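Local coordinates for putative 6-pyruvoyl tetrahydrobiopterin synthase (Caenorhabditis elegans, PDB 2G64) that catalyses the zinc-dependent conversion of 7,8-dihydroneopterin triphosphate into 6-pyruvoyl tetrahydropterin, with loss of triphosphate, in tetrahydrobiopterin biosynthesis, at the zinc ion site, the interface of chains A and B and the interface of chains A and C. Residues are numbered along the deposited sequence; one frame, centred on the assembly and turned at random. Chains: chain A/B/C, Putative 6-pyruvoyl tetrahydrobiopterin synthase.

Contact 1: the zinc ion site. Residues chain A 19, 38, 44, 46, 48, 99, 129; chain B 47, 84. With ZN (zinc ion), chain D.
The catalytic zinc of the synthase, partly occupied here, is held by NE2 of A:His19, A:His44 and A:His46, with water 1 completing a near-tetrahedral set. A:His46 shows how a ligand is fixed. Its CB lies over the rim of the A:Tyr48 ring, 3.7 Å above that plane. CG stands anti to the carbonyl carbon (chi1 -60°), and the imidazole turns one face to A:Glu129, whose CG sits 3.6 Å above the ring centre. ND1 donates in the ring plane to a lone pair of B:Asn47 OD1 at 2.8 Å, nearly straight (160° at H), and NE2 reaches ZN at 2.1 Å. The amide that fixes the ring rotation is itself positioned, since B:Asn47 ND2 donates to A:Glu129 O at 3.0 Å. A:His19 is steered likewise, its ND1 giving a bond of 2.9 Å to A:Ser99 OG. Over the A:His44 ring, B:His84 CD2 lies 3.6 Å above the plane, toward the rim, so the partner's charge-relay histidine packs on a ligand ring, close to the metal. The SG of the proton acceptor A:Cys38 has a weak contact with water 1 and lies 3.8 Å from B:His84 NE2. In the fold, the ligands come from the end of strand 6-19 and the start of strand 44-57, where chain B adds B:Asn47 and B:His84.

Contact 2: the interface of chains A and B. Residues chain A 16-18, 43-47, 85; chain B 16-18, 43-47.
A two-fold, strand-on-strand interface joins copies A and B, and its symmetry fits the head-to-head junction of the two trimers in the homohexamer. The end of strand 6-19 in each chain packs on the start of strand 44-57 in the other, and small residues let the backbones come close. A:Asn47 carries the polar part. With CG anti to the carbonyl carbon (chi1 -54°), its OD1 is gripped by two donors: B:His46 ND1, the twin of the histidine-asparagine bond at the zinc, and A:Ser16 OG at 2.8 Å, which meets an OD1 lone pair in the carbonyl plane (144° at the oxygen). The serine therefore acts from the second shell, holding the amide that orients a metal-binding ring of the other chain. An alanine in place of A:Asn47 would remove OD1 and ND2, and would probably leave the B:His46 ring less firmly oriented and cost the interface a polar tie. A:Asn47 ND2 lies 3.1 Å from B:Asn47 O, but its N-H points elsewhere, so the pair is a packing contact. Apolar packing runs alongside: A:Ala18 CB touches B:His44 CA at 3.7 Å and meets B:Ala18 CB at 4.0 Å. Near the symmetry axis, A:Gly45 CA lies 3.8 Å from B:Gly45 CA, backbone directly against backbone.

Contact 3: the interface of chains A and C. Residues chain A 100, 102-103, 106, 134-137; chain C 7-9, 58, 63-65.
A:Glu102, C:Thr8 and C:Val7 bury the most surface here. A:Glu102, on helix 101-115, leaves its backbone with CG anti to the carbonyl carbon and then bends at chi2 (89°), which folds the carboxylate over the C:Gly63 to C:Val65 segment. OE2 accepts from the backbone C:Val65 N at 3.0 Å; the bond is nearly straight (162° at H), but the N-H arrives from above the carboxylate plane. Lower down the chain, CG packs on C:Val7 CG1 at 3.8 Å, the two side chains crossing at about a right angle. The other branch of C:Val7, CG2, presses on A:Tyr137 CD1 at 3.7 Å and also reaches A:Ile106 CD1. C:Thr8 pairs with A:Thr136 in an antiparallel strand register: C:Thr8 N donates to A:Thr136 O at 3.0 Å, in the carbonyl plane, and A:Thr136 N returns a bond to C:Thr8 O at 3.2 Å. Their hydroxyls meet, OG1 of A:Thr136 to OG1 of C:Thr8, at 2.6 Å, with the donor undecided, and water 2 links C:Thr8 OG1 to A:Ile134 O. Beside the helix start, A:Thr100 OG1 donates to C:Gly63 O at 2.6 Å. By joining strand 133-137 to strand 6-19 of the neighbour, the contact makes a sheet continuous between subunits, as expected within each trimer.

Contact 1: the zinc ion site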
# COMPACT_ATOMS: atom_id res chain seq x y z
N HIS A 19 -4.08 -13.43 -20.20
CA HIS A 19 -4.50 -12.93 -21.51
C HIS A 19 -3.33 -12.79 -22.47
O HIS A 19 -2.17 -12.95 -22.08
CB HIS A 19 -5.32 -11.62 -21.36
CG HIS A 19 -4.50 -10.38 -21.17
ND1 HIS A 19 -4.87 -9.16 -21.71
CD2 HIS A 19 -3.37 -10.14 -20.46
CE1 HIS A 19 -3.99 -8.24 -21.38
NE2 HIS A 19 -3.07 -8.80 -20.60
N CYS A 38 3.42 -7.92 -24.91
CA CYS A 38 2.04 -8.30 -24.60
C CYS A 38 1.42 -9.26 -25.62
O CYS A 38 0.44 -9.94 -25.32
CB CYS A 38 1.16 -7.08 -24.41
SG CYS A 38 1.61 -6.10 -22.95
N HIS A 44 0.32 -14.05 -20.90
CA HIS A 44 0.90 -13.62 -19.64
C HIS A 44 -0.34 -13.33 -18.80
O HIS A 44 -1.44 -13.78 -19.16
CB HIS A 44 1.80 -12.37 -19.81
CG HIS A 44 1.07 -11.15 -20.33
ND1 HIS A 44 0.69 -11.01 -21.65
CD2 HIS A 44 0.64 -10.03 -19.69
CE1 HIS A 44 0.05 -9.86 -21.80
NE2 HIS A 44 0.01 -9.25 -20.63
N HIS A 46 -2.25 -11.17 -15.00
CA HIS A 46 -2.28 -10.06 -14.05
C HIS A 46 -3.17 -10.45 -12.89
O HIS A 46 -4.10 -11.24 -13.07
CB HIS A 46 -2.84 -8.76 -14.68
CG HIS A 46 -2.06 -8.26 -15.85
ND1 HIS A 46 -0.80 -7.72 -15.73
CD2 HIS A 46 -2.35 -8.25 -17.18
CE1 HIS A 46 -0.35 -7.39 -16.93
NE2 HIS A 46 -1.27 -7.70 -17.82
N TYR A 48 -5.85 -8.43 -11.43
CA TYR A 48 -6.52 -7.19 -11.78
C TYR A 48 -7.24 -6.70 -10.52
O TYR A 48 -7.96 -7.48 -9.90
CB TYR A 48 -7.55 -7.47 -12.88
CG TYR A 48 -7.00 -7.74 -14.25
CD1 TYR A 48 -6.78 -6.70 -15.15
CD2 TYR A 48 -6.77 -9.06 -14.69
CE1 TYR A 48 -6.30 -6.95 -16.46
CE2 TYR A 48 -6.31 -9.32 -15.98
CZ TYR A 48 -6.06 -8.26 -16.85
OH TYR A 48 -5.61 -8.53 -18.11
N SER A 99 -8.39 -7.75 -25.47
CA SER A 99 -8.45 -7.71 -24.00
C SER A 99 -7.48 -6.69 -23.35
O SER A 99 -6.86 -6.96 -22.31
CB SER A 99 -8.18 -9.12 -23.46
OG SER A 99 -6.87 -9.55 -23.83
N GLU A 129 -4.53 -2.89 -13.86
CA GLU A 129 -3.87 -4.02 -14.50
C GLU A 129 -2.61 -4.42 -13.71
O GLU A 129 -2.34 -5.60 -13.54
CB GLU A 129 -3.53 -3.57 -15.90
CG GLU A 129 -2.64 -4.45 -16.69
CD GLU A 129 -2.19 -3.70 -17.92
OE1 GLU A 129 -1.04 -3.21 -17.93
OE2 GLU A 129 -3.02 -3.52 -18.83
N ASN B 47 0.39 -10.72 -11.33
CA ASN B 47 1.57 -9.86 -11.19
C ASN B 47 2.33 -10.37 -9.98
O ASN B 47 1.82 -10.29 -8.86
CB ASN B 47 1.16 -8.42 -10.95
CG ASN B 47 0.21 -7.91 -12.01
OD1 ASN B 47 0.49 -8.01 -13.21
ND2 ASN B 47 -0.90 -7.34 -11.57
N HIS B 84 6.19 -11.28 -18.72
CA HIS B 84 5.32 -11.39 -19.90
C HIS B 84 5.41 -12.75 -20.62
O HIS B 84 5.26 -12.85 -21.84
CB HIS B 84 5.54 -10.22 -20.84
CG HIS B 84 4.89 -8.96 -20.36
ND1 HIS B 84 5.46 -8.15 -19.40
CD2 HIS B 84 3.68 -8.42 -20.63
CE1 HIS B 84 4.65 -7.15 -19.13
NE2 HIS B 84 3.56 -7.29 -19.87
ZN ZN D . -1.35 -7.76 -19.92
O HOH W 1 -1.18 -6.20 -20.85

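Contact 2: the interface of chains A and B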
# COMPACT_ATOMS: atom_id res chain seq x y z
N SER A 16 -7.72 -12.91 -10.82
CA SER A 16 -6.49 -13.30 -11.48
C SER A 16 -6.84 -13.89 -12.84
O SER A 16 -7.75 -14.71 -12.96
CB SER A 16 -5.70 -14.27 -10.60
OG SER A 16 -5.27 -13.63 -9.40
N ALA A 17 -6.17 -13.43 -13.89
CA ALA A 17 -6.51 -13.93 -15.22
C ALA A 17 -5.30 -13.90 -16.13
O ALA A 17 -4.38 -13.09 -15.96
CB ALA A 17 -7.67 -13.13 -15.84
N ALA A 18 -5.32 -14.79 -17.12
CA ALA A 18 -4.35 -14.76 -18.20
C ALA A 18 -4.94 -14.01 -19.39
O ALA A 18 -6.16 -14.00 -19.60
CB ALA A 18 -3.99 -16.22 -18.62
N GLY A 43 0.86 -16.05 -23.93
CA GLY A 43 0.16 -15.16 -23.02
C GLY A 43 0.98 -14.78 -21.79
O GLY A 43 2.19 -15.10 -21.67
N HIS A 44 0.32 -14.05 -20.90
CA HIS A 44 0.90 -13.62 -19.64
C HIS A 44 -0.34 -13.33 -18.80
O HIS A 44 -1.44 -13.78 -19.16
CB HIS A 44 1.80 -12.37 -19.81
CG HIS A 44 1.07 -11.15 -20.33
ND1 HIS A 44 0.69 -11.01 -21.65
CD2 HIS A 44 0.64 -10.03 -19.69
CE1 HIS A 44 0.05 -9.86 -21.80
NE2 HIS A 44 0.01 -9.25 -20.63
N GLY A 45 -0.18 -12.63 -17.68
CA GLY A 45 -1.31 -12.51 -16.76
C GLY A 45 -1.18 -11.40 -15.75
O GLY A 45 -0.14 -10.75 -15.67
N HIS A 46 -2.25 -11.17 -15.00
CA HIS A 46 -2.28 -10.06 -14.05
C HIS A 46 -3.17 -10.45 -12.89
O HIS A 46 -4.10 -11.24 -13.07
CB HIS A 46 -2.84 -8.76 -14.68
CG HIS A 46 -2.06 -8.26 -15.85
ND1 HIS A 46 -0.80 -7.72 -15.73
CD2 HIS A 46 -2.35 -8.25 -17.18
CE1 HIS A 46 -0.35 -7.39 -16.93
NE2 HIS A 46 -1.27 -7.70 -17.82
N ASN A 47 -2.89 -9.90 -11.70
CA ASN A 47 -3.95 -9.74 -10.70
C ASN A 47 -4.60 -8.40 -10.98
O ASN A 47 -3.97 -7.37 -10.86
CB ASN A 47 -3.36 -9.71 -9.30
CG ASN A 47 -2.50 -10.92 -9.02
OD1 ASN A 47 -2.92 -12.06 -9.21
ND2 ASN A 47 -1.28 -10.67 -8.54
N ARG A 85 -9.41 -17.38 -14.98
CA ARG A 85 -9.69 -17.71 -16.37
C ARG A 85 -8.68 -17.07 -17.32
O ARG A 85 -7.87 -16.22 -16.93
CB ARG A 85 -11.10 -17.24 -16.74
CG ARG A 85 -12.19 -17.80 -15.80
CD ARG A 85 -13.42 -18.17 -16.60
NE ARG A 85 -14.60 -18.36 -15.76
CZ ARG A 85 -15.07 -19.54 -15.38
NH1 ARG A 85 -14.46 -20.66 -15.76
NH2 ARG A 85 -16.15 -19.61 -14.61
N SER B 16 4.94 -10.02 -14.79
CA SER B 16 3.60 -10.49 -15.09
C SER B 16 3.72 -11.81 -15.86
O SER B 16 4.52 -11.93 -16.79
CB SER B 16 2.83 -9.42 -15.87
OG SER B 16 2.62 -8.27 -15.06
N ALA B 17 2.98 -12.82 -15.42
CA ALA B 17 3.11 -14.11 -16.10
C ALA B 17 1.81 -14.89 -16.02
O ALA B 17 1.00 -14.71 -15.09
CB ALA B 17 4.27 -14.94 -15.52
N ALA B 18 1.62 -15.76 -17.01
CA ALA B 18 0.53 -16.73 -16.97
C ALA B 18 1.05 -18.06 -16.42
O ALA B 18 2.23 -18.40 -16.58
CB ALA B 18 -0.03 -16.94 -18.41
N GLY B 43 -5.44 -21.68 -18.20
CA GLY B 43 -4.54 -20.96 -17.32
C GLY B 43 -5.17 -19.70 -16.72
O GLY B 43 -6.38 -19.41 -16.87
N HIS B 44 -4.33 -18.98 -15.99
CA HIS B 44 -4.70 -17.72 -15.36
C HIS B 44 -3.35 -17.06 -15.14
O HIS B 44 -2.35 -17.48 -15.75
CB HIS B 44 -5.47 -17.94 -14.04
CG HIS B 44 -4.69 -18.67 -12.98
ND1 HIS B 44 -4.45 -20.03 -13.02
CD2 HIS B 44 -4.07 -18.21 -11.85
CE1 HIS B 44 -3.72 -20.38 -11.97
NE2 HIS B 44 -3.47 -19.30 -11.25
N GLY B 45 -3.29 -16.02 -14.32
CA GLY B 45 -2.06 -15.25 -14.23
C GLY B 45 -1.95 -14.36 -13.01
O GLY B 45 -2.89 -14.24 -12.24
N HIS B 46 -0.78 -13.76 -12.84
CA HIS B 46 -0.51 -12.95 -11.65
C HIS B 46 0.46 -11.86 -12.03
O HIS B 46 1.28 -12.04 -12.93
CB HIS B 46 0.11 -13.79 -10.50
CG HIS B 46 -0.75 -14.92 -10.04
ND1 HIS B 46 -1.92 -14.73 -9.34
CD2 HIS B 46 -0.62 -16.26 -10.20
CE1 HIS B 46 -2.48 -15.90 -9.08
NE2 HIS B 46 -1.71 -16.84 -9.59
N ASN B 47 0.39 -10.72 -11.33
CA ASN B 47 1.57 -9.86 -11.19
C ASN B 47 2.33 -10.37 -9.98
O ASN B 47 1.82 -10.29 -8.86
CB ASN B 47 1.16 -8.42 -10.95
CG ASN B 47 0.21 -7.91 -12.01
OD1 ASN B 47 0.49 -8.01 -13.21
ND2 ASN B 47 -0.90 -7.34 -11.57

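Contact 3: the interface of chains A and C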
# COMPACT_ATOMS: atom_id res chain seq x y z
N THR A 100 -7.35 -5.51 -23.94
CA THR A 100 -6.61 -4.41 -23.29
C THR A 100 -7.37 -4.06 -22.03
O THR A 100 -8.57 -4.29 -21.94
CB THR A 100 -6.58 -3.12 -24.15
OG1 THR A 100 -7.91 -2.78 -24.56
CG2 THR A 100 -5.71 -3.32 -25.36
N GLU A 102 -8.34 -1.20 -21.01
CA GLU A 102 -9.43 -0.29 -21.42
C GLU A 102 -10.69 -1.11 -21.69
O GLU A 102 -11.77 -0.81 -21.18
CB GLU A 102 -9.03 0.48 -22.71
CG GLU A 102 -7.94 1.55 -22.53
CD GLU A 102 -6.52 1.02 -22.70
OE1 GLU A 102 -6.26 -0.20 -22.46
OE2 GLU A 102 -5.66 1.84 -23.06
N ASN A 103 -10.54 -2.16 -22.50
CA ASN A 103 -11.71 -2.96 -22.88
C ASN A 103 -12.22 -3.87 -21.76
O ASN A 103 -13.41 -4.20 -21.70
CB ASN A 103 -11.45 -3.75 -24.18
CG ASN A 103 -11.57 -2.89 -25.42
OD1 ASN A 103 -12.49 -2.06 -25.54
ND2 ASN A 103 -10.61 -3.04 -26.35
N ILE A 106 -14.48 -1.67 -19.66
CA ILE A 106 -15.77 -1.54 -20.31
C ILE A 106 -16.60 -2.82 -20.11
O ILE A 106 -17.77 -2.77 -19.72
CB ILE A 106 -15.63 -1.19 -21.84
CG1 ILE A 106 -15.02 0.20 -22.03
CG2 ILE A 106 -17.01 -1.25 -22.55
CD1 ILE A 106 -14.55 0.48 -23.46
N ILE A 134 -3.52 2.10 -14.48
CA ILE A 134 -4.88 2.20 -13.93
C ILE A 134 -5.84 2.74 -14.99
O ILE A 134 -5.55 3.76 -15.63
CB ILE A 134 -4.88 3.16 -12.71
CG1 ILE A 134 -3.95 2.64 -11.61
CG2 ILE A 134 -6.30 3.35 -12.17
CD1 ILE A 134 -2.56 3.27 -11.60
N PHE A 135 -6.99 2.09 -15.14
CA PHE A 135 -8.00 2.49 -16.16
C PHE A 135 -9.38 2.70 -15.55
O PHE A 135 -9.79 1.95 -14.64
CB PHE A 135 -8.08 1.40 -17.23
CG PHE A 135 -6.74 1.09 -17.83
CD1 PHE A 135 -6.36 1.67 -19.03
CD2 PHE A 135 -5.84 0.28 -17.15
CE1 PHE A 135 -5.09 1.43 -19.57
CE2 PHE A 135 -4.56 0.04 -17.68
CZ PHE A 135 -4.20 0.62 -18.89
N THR A 136 -10.11 3.70 -16.06
CA THR A 136 -11.46 3.92 -15.55
C THR A 136 -12.43 4.16 -16.68
O THR A 136 -12.05 4.60 -17.78
CB THR A 136 -11.55 5.07 -14.53
OG1 THR A 136 -11.61 6.33 -15.21
CG2 THR A 136 -10.37 5.03 -13.51
N TYR A 137 -13.68 3.87 -16.39
CA TYR A 137 -14.73 3.97 -17.41
C TYR A 137 -16.02 4.34 -16.69
O TYR A 137 -16.31 3.80 -15.61
CB TYR A 137 -14.90 2.64 -18.13
CG TYR A 137 -15.98 2.66 -19.18
CD1 TYR A 137 -15.94 3.57 -20.23
CD2 TYR A 137 -17.05 1.76 -19.12
CE1 TYR A 137 -16.95 3.58 -21.21
CE2 TYR A 137 -18.05 1.77 -20.07
CZ TYR A 137 -17.98 2.67 -21.12
OH TYR A 137 -18.96 2.66 -22.07
N VAL C 7 -12.34 6.38 -22.13
CA VAL C 7 -11.76 5.67 -20.98
C VAL C 7 -10.55 6.50 -20.52
O VAL C 7 -9.96 7.25 -21.31
CB VAL C 7 -11.33 4.23 -21.40
CG1 VAL C 7 -10.38 3.56 -20.39
CG2 VAL C 7 -12.56 3.36 -21.71
N THR C 8 -10.17 6.36 -19.25
CA THR C 8 -8.94 6.99 -18.79
C THR C 8 -7.84 5.94 -18.64
O THR C 8 -8.11 4.76 -18.38
CB THR C 8 -9.09 7.73 -17.43
OG1 THR C 8 -9.38 6.80 -16.39
CG2 THR C 8 -10.21 8.80 -17.48
N MET C 9 -6.61 6.38 -18.82
CA MET C 9 -5.43 5.54 -18.68
C MET C 9 -4.41 6.34 -17.86
O MET C 9 -4.07 7.50 -18.21
CB MET C 9 -4.86 5.25 -20.07
CG MET C 9 -3.43 4.72 -20.10
SD MET C 9 -2.86 4.68 -21.81
CE MET C 9 -1.16 4.20 -21.53
N VAL C 58 -11.17 5.00 -26.91
CA VAL C 58 -10.48 3.73 -27.14
C VAL C 58 -10.32 3.50 -28.65
O VAL C 58 -11.27 3.62 -29.41
CB VAL C 58 -11.27 2.55 -26.52
CG1 VAL C 58 -10.56 1.22 -26.76
CG2 VAL C 58 -11.53 2.79 -25.02
N GLY C 63 -7.16 -1.15 -29.19
CA GLY C 63 -7.82 -1.19 -27.87
C GLY C 63 -7.23 -0.25 -26.81
O GLY C 63 -7.53 -0.40 -25.63
N MET C 64 -6.44 0.72 -27.26
CA MET C 64 -5.75 1.61 -26.32
C MET C 64 -6.19 3.06 -26.45
O MET C 64 -6.48 3.55 -27.54
CB MET C 64 -4.24 1.51 -26.53
CG MET C 64 -3.68 0.16 -26.19
SD MET C 64 -1.91 0.06 -26.52
CE MET C 64 -1.73 1.08 -27.99
N VAL C 65 -6.22 3.74 -25.31
CA VAL C 65 -6.37 5.22 -25.28
C VAL C 65 -5.09 5.92 -25.81
O VAL C 65 -5.14 6.99 -26.44
CB VAL C 65 -6.67 5.69 -23.83
CG1 VAL C 65 -6.48 7.19 -23.70
CG2 VAL C 65 -8.09 5.28 -23.40
O HOH W 2 -7.23 6.02 -15.21

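Contacts 1 and 2 lie about 5 Å apart, centre to centre of their C-alpha atoms, and share A:His44, A:His46 and B:Asn47, so metal binding and the two-fold junction use the same strand 44-57. Contact 3 is farther off, about 14 Å from contact 1 and 18 Å from contact 2, and has no residue in common with either. Strand 6-19 still serves all of them, with its end in contacts 1 and 2 and its start, from the neighbouring chain, in contact 3. The sheet pairing, probably within a trimer, and the two-fold joint, probably between trimers, are thus spatially distinct; the zinc site draws on the joint and adjoins contact 3 through A:Ser99 and A:Thr100.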